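Local structure of alpha-1,3-glucanase (Bacillus circulans, 5ZRU) at residues 108-119 with 131-142. The protein probably hydrolyses alpha-1,3-glucan, this chain being the catalytic unit of a longer, multidomain GH87 glucanase that binds calcium and zinc. Residues are numbered along the deposited sequence; the frame is centred on the assembly and turned at random.
Sequences VPLTSYYSWQYF and GRPLFRFDEVHW. With CA (calcium ion), chain I; PE5 (3,6,9,12,15,18,21,24-octaoxahexacosan-1-ol), chain C.
W116 lays one face of its indole over R136, whose CG stands 3.6 Å from the centroid of the six-membered ring and 16° off its normal, a CH-pi contact; P133 CB touches the same ring at CZ3. With CG anti to its carbonyl carbon (chi1 -67°), the indole folds back over 131-142 although its CB points away. Without the indole, were the residue alanine, the R136 methylenes and P133 CB would probably lose the ring they pack against, opening a gap on that side of 131-142. One residue back, S115 CA sits 3.6 Å from the F135 ring centroid and nearly on its normal, so the backbone itself rests on that face. Between these two CH-pi contacts W116 N bonds F135 O (2.8 Å), and Q117 and L134 continue the pairing, L134 N reaching Q117 O almost straight at 175°.

Farther along, D138 OD2 and S115 OG share a water that also binds T111 O, while H318 holds OD1 of the same carboxylate. Beyond the carboxylate, strands 108-111 and 137-142, of different sheets, stay 8.4 Å apart between axes, bridged by side chains: L110 CD2 meets V140 CG2 (3.6 Å), and V108 CG2 lies over the W142 six-membered ring.

S115 O (2.3 Å) and W116 O (2.4 Å) bind calcium, with five waters completing its shell. The whole is a calcium-bearing loop between antiparallel pairing and face-to-face sheet packing, as in a beta-sandwich, within the D1 region of the catalytic unit.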
# COMPACT_ATOMS: atom_id res chain seq x y z
N VAL A 108 23.57 2.86 7.64
CA VAL A 108 22.52 2.39 6.73
C VAL A 108 22.45 3.37 5.56
O VAL A 108 22.12 4.54 5.77
CB VAL A 108 21.17 2.30 7.45
CG1 VAL A 108 20.07 1.91 6.45
CG2 VAL A 108 21.24 1.30 8.56
N PRO A 109 22.75 2.93 4.34
CA PRO A 109 22.59 3.83 3.19
C PRO A 109 21.12 4.14 2.95
O PRO A 109 20.24 3.30 3.15
CB PRO A 109 23.19 3.03 2.02
CG PRO A 109 23.92 1.88 2.65
CD PRO A 109 23.23 1.60 3.94
N LEU A 110 20.87 5.38 2.50
CA LEU A 110 19.54 5.92 2.28
C LEU A 110 19.51 6.68 0.97
O LEU A 110 20.53 7.21 0.53
CB LEU A 110 19.11 6.87 3.42
CG LEU A 110 19.10 6.28 4.83
CD1 LEU A 110 18.87 7.40 5.82
CD2 LEU A 110 18.01 5.20 4.94
N THR A 111 18.33 6.76 0.36
CA THR A 111 18.20 7.55 -0.86
C THR A 111 16.79 8.11 -0.95
O THR A 111 15.84 7.51 -0.42
CB THR A 111 18.54 6.73 -2.12
OG1 THR A 111 18.49 7.57 -3.28
CG2 THR A 111 17.55 5.58 -2.30
N SER A 112 16.65 9.27 -1.60
CA SER A 112 15.34 9.78 -1.97
C SER A 112 15.00 9.49 -3.43
O SER A 112 14.01 10.02 -3.94
CB SER A 112 15.23 11.29 -1.68
OG SER A 112 16.31 12.04 -2.22
N TYR A 113 15.80 8.64 -4.08
CA TYR A 113 15.57 8.27 -5.49
C TYR A 113 14.15 7.77 -5.73
O TYR A 113 13.49 8.19 -6.69
CB TYR A 113 16.58 7.19 -5.90
CG TYR A 113 16.35 6.63 -7.30
CD1 TYR A 113 16.88 7.28 -8.42
CD2 TYR A 113 15.63 5.45 -7.50
CE1 TYR A 113 16.69 6.77 -9.70
CE2 TYR A 113 15.43 4.94 -8.80
CZ TYR A 113 15.98 5.61 -9.88
OH TYR A 113 15.81 5.13 -11.15
N TYR A 114 13.68 6.84 -4.90
CA TYR A 114 12.39 6.20 -5.15
C TYR A 114 11.23 7.14 -4.87
O TYR A 114 10.21 7.10 -5.58
CB TYR A 114 12.23 4.96 -4.29
CG TYR A 114 13.34 3.97 -4.45
CD1 TYR A 114 13.42 3.15 -5.56
CD2 TYR A 114 14.31 3.84 -3.46
CE1 TYR A 114 14.45 2.23 -5.70
CE2 TYR A 114 15.33 2.93 -3.58
CZ TYR A 114 15.41 2.13 -4.70
OH TYR A 114 16.45 1.22 -4.79
N SER A 115 11.34 7.93 -3.81
CA SER A 115 10.23 8.70 -3.26
C SER A 115 10.18 10.07 -3.95
O SER A 115 10.92 10.33 -4.90
CB SER A 115 10.39 8.81 -1.74
OG SER A 115 11.71 9.25 -1.39
N TRP A 116 9.28 10.93 -3.47
CA TRP A 116 9.02 12.30 -3.93
C TRP A 116 8.37 12.34 -5.31
O TRP A 116 8.99 12.01 -6.33
CB TRP A 116 10.31 13.14 -3.92
CG TRP A 116 10.81 13.39 -2.52
CD1 TRP A 116 11.61 12.56 -1.78
CD2 TRP A 116 10.54 14.53 -1.69
NE1 TRP A 116 11.85 13.12 -0.55
CE2 TRP A 116 11.20 14.32 -0.46
CE3 TRP A 116 9.81 15.72 -1.87
CZ2 TRP A 116 11.17 15.25 0.58
CZ3 TRP A 116 9.77 16.64 -0.82
CH2 TRP A 116 10.44 16.39 0.39
N GLN A 117 7.09 12.71 -5.32
CA GLN A 117 6.27 12.93 -6.50
C GLN A 117 5.56 14.26 -6.34
O GLN A 117 5.16 14.62 -5.22
CB GLN A 117 5.23 11.82 -6.69
CG GLN A 117 5.82 10.46 -7.05
CD GLN A 117 6.14 10.37 -8.53
OE1 GLN A 117 5.27 10.04 -9.32
NE2 GLN A 117 7.38 10.67 -8.90
N TYR A 118 5.36 14.99 -7.44
CA TYR A 118 4.98 16.40 -7.36
C TYR A 118 3.71 16.66 -8.16
O TYR A 118 3.56 16.18 -9.29
CB TYR A 118 6.14 17.29 -7.85
CG TYR A 118 7.40 17.14 -7.03
CD1 TYR A 118 7.62 17.92 -5.90
CD2 TYR A 118 8.38 16.21 -7.38
CE1 TYR A 118 8.77 17.79 -5.14
CE2 TYR A 118 9.55 16.07 -6.64
CZ TYR A 118 9.73 16.86 -5.52
OH TYR A 118 10.88 16.72 -4.77
N PHE A 119 2.79 17.44 -7.58
CA PHE A 119 1.44 17.56 -8.13
C PHE A 119 1.06 19.01 -8.38
O PHE A 119 0.93 19.80 -7.43
CB PHE A 119 0.42 16.89 -7.20
CG PHE A 119 0.56 15.39 -7.17
CD1 PHE A 119 -0.09 14.60 -8.11
CD2 PHE A 119 1.39 14.78 -6.23
CE1 PHE A 119 0.06 13.21 -8.10
CE2 PHE A 119 1.54 13.40 -6.21
CZ PHE A 119 0.89 12.61 -7.15
N GLY A 131 5.30 20.74 -9.11
CA GLY A 131 4.16 20.93 -8.22
C GLY A 131 4.53 20.69 -6.77
O GLY A 131 5.70 20.69 -6.39
N ARG A 132 3.48 20.50 -5.94
CA ARG A 132 3.67 20.28 -4.51
C ARG A 132 4.01 18.82 -4.21
O ARG A 132 3.55 17.91 -4.91
CB ARG A 132 2.43 20.69 -3.72
CG ARG A 132 1.18 19.85 -3.99
CD ARG A 132 0.01 20.42 -3.20
NE ARG A 132 -1.25 19.72 -3.45
CZ ARG A 132 -1.67 18.67 -2.74
NH1 ARG A 132 -0.92 18.20 -1.75
NH2 ARG A 132 -2.84 18.11 -3.02
N PRO A 133 4.81 18.56 -3.18
CA PRO A 133 5.33 17.21 -2.95
C PRO A 133 4.38 16.31 -2.16
O PRO A 133 3.72 16.75 -1.22
CB PRO A 133 6.62 17.45 -2.16
CG PRO A 133 6.29 18.67 -1.34
CD PRO A 133 5.47 19.55 -2.30
N LEU A 134 4.33 15.04 -2.58
CA LEU A 134 3.84 13.92 -1.79
C LEU A 134 4.85 12.79 -1.94
O LEU A 134 5.89 12.95 -2.60
CB LEU A 134 2.43 13.49 -2.23
CG LEU A 134 1.31 14.52 -2.00
CD1 LEU A 134 -0.01 14.01 -2.60
CD2 LEU A 134 1.14 14.81 -0.52
N PHE A 135 4.56 11.63 -1.32
CA PHE A 135 5.53 10.53 -1.26
C PHE A 135 6.83 11.01 -0.61
O PHE A 135 7.93 10.70 -1.07
CB PHE A 135 5.80 9.96 -2.67
CG PHE A 135 6.43 8.57 -2.70
CD1 PHE A 135 6.76 7.88 -1.54
CD2 PHE A 135 6.69 7.96 -3.93
CE1 PHE A 135 7.34 6.60 -1.61
CE2 PHE A 135 7.26 6.68 -4.00
CZ PHE A 135 7.59 6.01 -2.84
N ARG A 136 6.72 11.78 0.48
CA ARG A 136 7.92 12.30 1.12
C ARG A 136 8.61 11.27 2.01
O ARG A 136 9.78 11.46 2.35
CB ARG A 136 7.58 13.57 1.90
CG ARG A 136 7.34 14.77 0.97
CD ARG A 136 6.74 15.97 1.70
NE ARG A 136 5.31 15.76 1.91
CZ ARG A 136 4.42 16.74 2.07
NH1 ARG A 136 4.81 18.01 2.06
NH2 ARG A 136 3.14 16.44 2.22
N PHE A 137 7.93 10.19 2.39
CA PHE A 137 8.52 9.16 3.23
C PHE A 137 8.78 7.89 2.42
O PHE A 137 8.17 7.64 1.38
CB PHE A 137 7.64 8.86 4.45
CG PHE A 137 7.72 9.91 5.53
CD1 PHE A 137 6.96 11.08 5.45
CD2 PHE A 137 8.57 9.74 6.62
CE1 PHE A 137 7.04 12.06 6.44
CE2 PHE A 137 8.67 10.72 7.62
CZ PHE A 137 7.90 11.87 7.54
N ASP A 138 9.73 7.10 2.92
CA ASP A 138 10.13 5.84 2.30
C ASP A 138 10.58 4.91 3.41
O ASP A 138 10.61 5.29 4.58
CB ASP A 138 11.24 6.06 1.26
CG ASP A 138 11.32 4.94 0.21
OD1 ASP A 138 10.54 3.97 0.29
OD2 ASP A 138 12.17 5.04 -0.70
N GLU A 139 10.96 3.68 3.05
CA GLU A 139 11.42 2.72 4.04
C GLU A 139 12.71 2.06 3.59
O GLU A 139 13.01 2.01 2.39
CB GLU A 139 10.36 1.63 4.32
CG GLU A 139 9.12 2.19 4.99
CD GLU A 139 8.11 1.13 5.36
OE1 GLU A 139 8.39 -0.07 5.16
OE2 GLU A 139 7.04 1.50 5.83
N VAL A 140 13.49 1.61 4.57
CA VAL A 140 14.61 0.69 4.35
C VAL A 140 14.52 -0.36 5.44
O VAL A 140 13.84 -0.17 6.45
CB VAL A 140 16.00 1.37 4.38
CG1 VAL A 140 16.19 2.27 3.16
CG2 VAL A 140 16.20 2.16 5.67
N HIS A 141 15.18 -1.49 5.22
CA HIS A 141 15.27 -2.50 6.27
C HIS A 141 16.66 -3.10 6.27
O HIS A 141 17.38 -3.06 5.27
CB HIS A 141 14.18 -3.58 6.14
CG HIS A 141 14.28 -4.43 4.90
ND1 HIS A 141 13.80 -4.02 3.68
CD2 HIS A 141 14.75 -5.69 4.72
CE1 HIS A 141 13.99 -4.98 2.79
NE2 HIS A 141 14.57 -6.00 3.39
N TRP A 142 17.05 -3.64 7.42
CA TRP A 142 18.37 -4.26 7.56
C TRP A 142 18.30 -5.27 8.69
O TRP A 142 17.35 -5.28 9.48
CB TRP A 142 19.46 -3.21 7.83
CG TRP A 142 19.30 -2.48 9.15
CD1 TRP A 142 19.81 -2.86 10.36
CD2 TRP A 142 18.59 -1.26 9.39
NE1 TRP A 142 19.47 -1.95 11.33
CE2 TRP A 142 18.72 -0.95 10.76
CE3 TRP A 142 17.87 -0.38 8.57
CZ2 TRP A 142 18.14 0.18 11.33
CZ3 TRP A 142 17.29 0.74 9.14
CH2 TRP A 142 17.44 1.02 10.51
CA CA I . 11.16 11.22 -7.02
C48 PE5 C . 19.75 -0.30 -7.97
C50 PE5 C . 18.71 0.75 -7.55
O1 PE5 C . 19.35 1.94 -7.18
C1 PE5 C . 18.48 2.99 -6.85
C2 PE5 C . 19.26 4.17 -6.27
O2 PE5 C . 19.86 3.80 -5.05
C3 PE5 C . 20.72 4.74 -4.48
C4 PE5 C . 21.34 4.16 -3.20
O3 PE5 C . 20.32 3.78 -2.31
C5 PE5 C . 20.74 3.31 -1.06
C6 PE5 C . 20.01 2.01 -0.70
O4 PE5 C . 18.79 2.24 -0.05
C7 PE5 C . 17.72 1.40 -0.42
C8 PE5 C . 18.13 -0.07 -0.31
O5 PE5 C . 17.21 -0.86 -1.00
C9 PE5 C . 17.61 -2.19 -1.20
C10 PE5 C . 16.81 -3.08 -0.25
O6 PE5 C . 17.70 -3.85 0.50
C11 PE5 C . 17.16 -4.35 1.69
C12 PE5 C . 18.27 -4.92 2.57
O7 PE5 C . 18.00 -6.28 2.73
C13 PE5 C . 18.25 -6.79 4.01
C14 PE5 C . 18.52 -8.28 3.88
O8 PE5 C . 19.22 -8.50 2.69
C15 PE5 C . 19.50 -9.84 2.37
C16 PE5 C . 21.02 -10.05 2.35
O52 PE5 C . 21.49 -10.19 1.03
O HOH W 1 13.50 7.07 -1.68
O HOH W 2 13.22 11.91 -5.67
O HOH W 3 13.21 10.41 -8.15
O HOH W 4 10.04 9.19 -7.44
O HOH W 5 12.23 10.60 1.24
O HOH W 6 -1.52 20.33 -6.29
O HOH W 7 10.46 11.42 -9.38
O HOH W 8 11.55 13.48 -7.64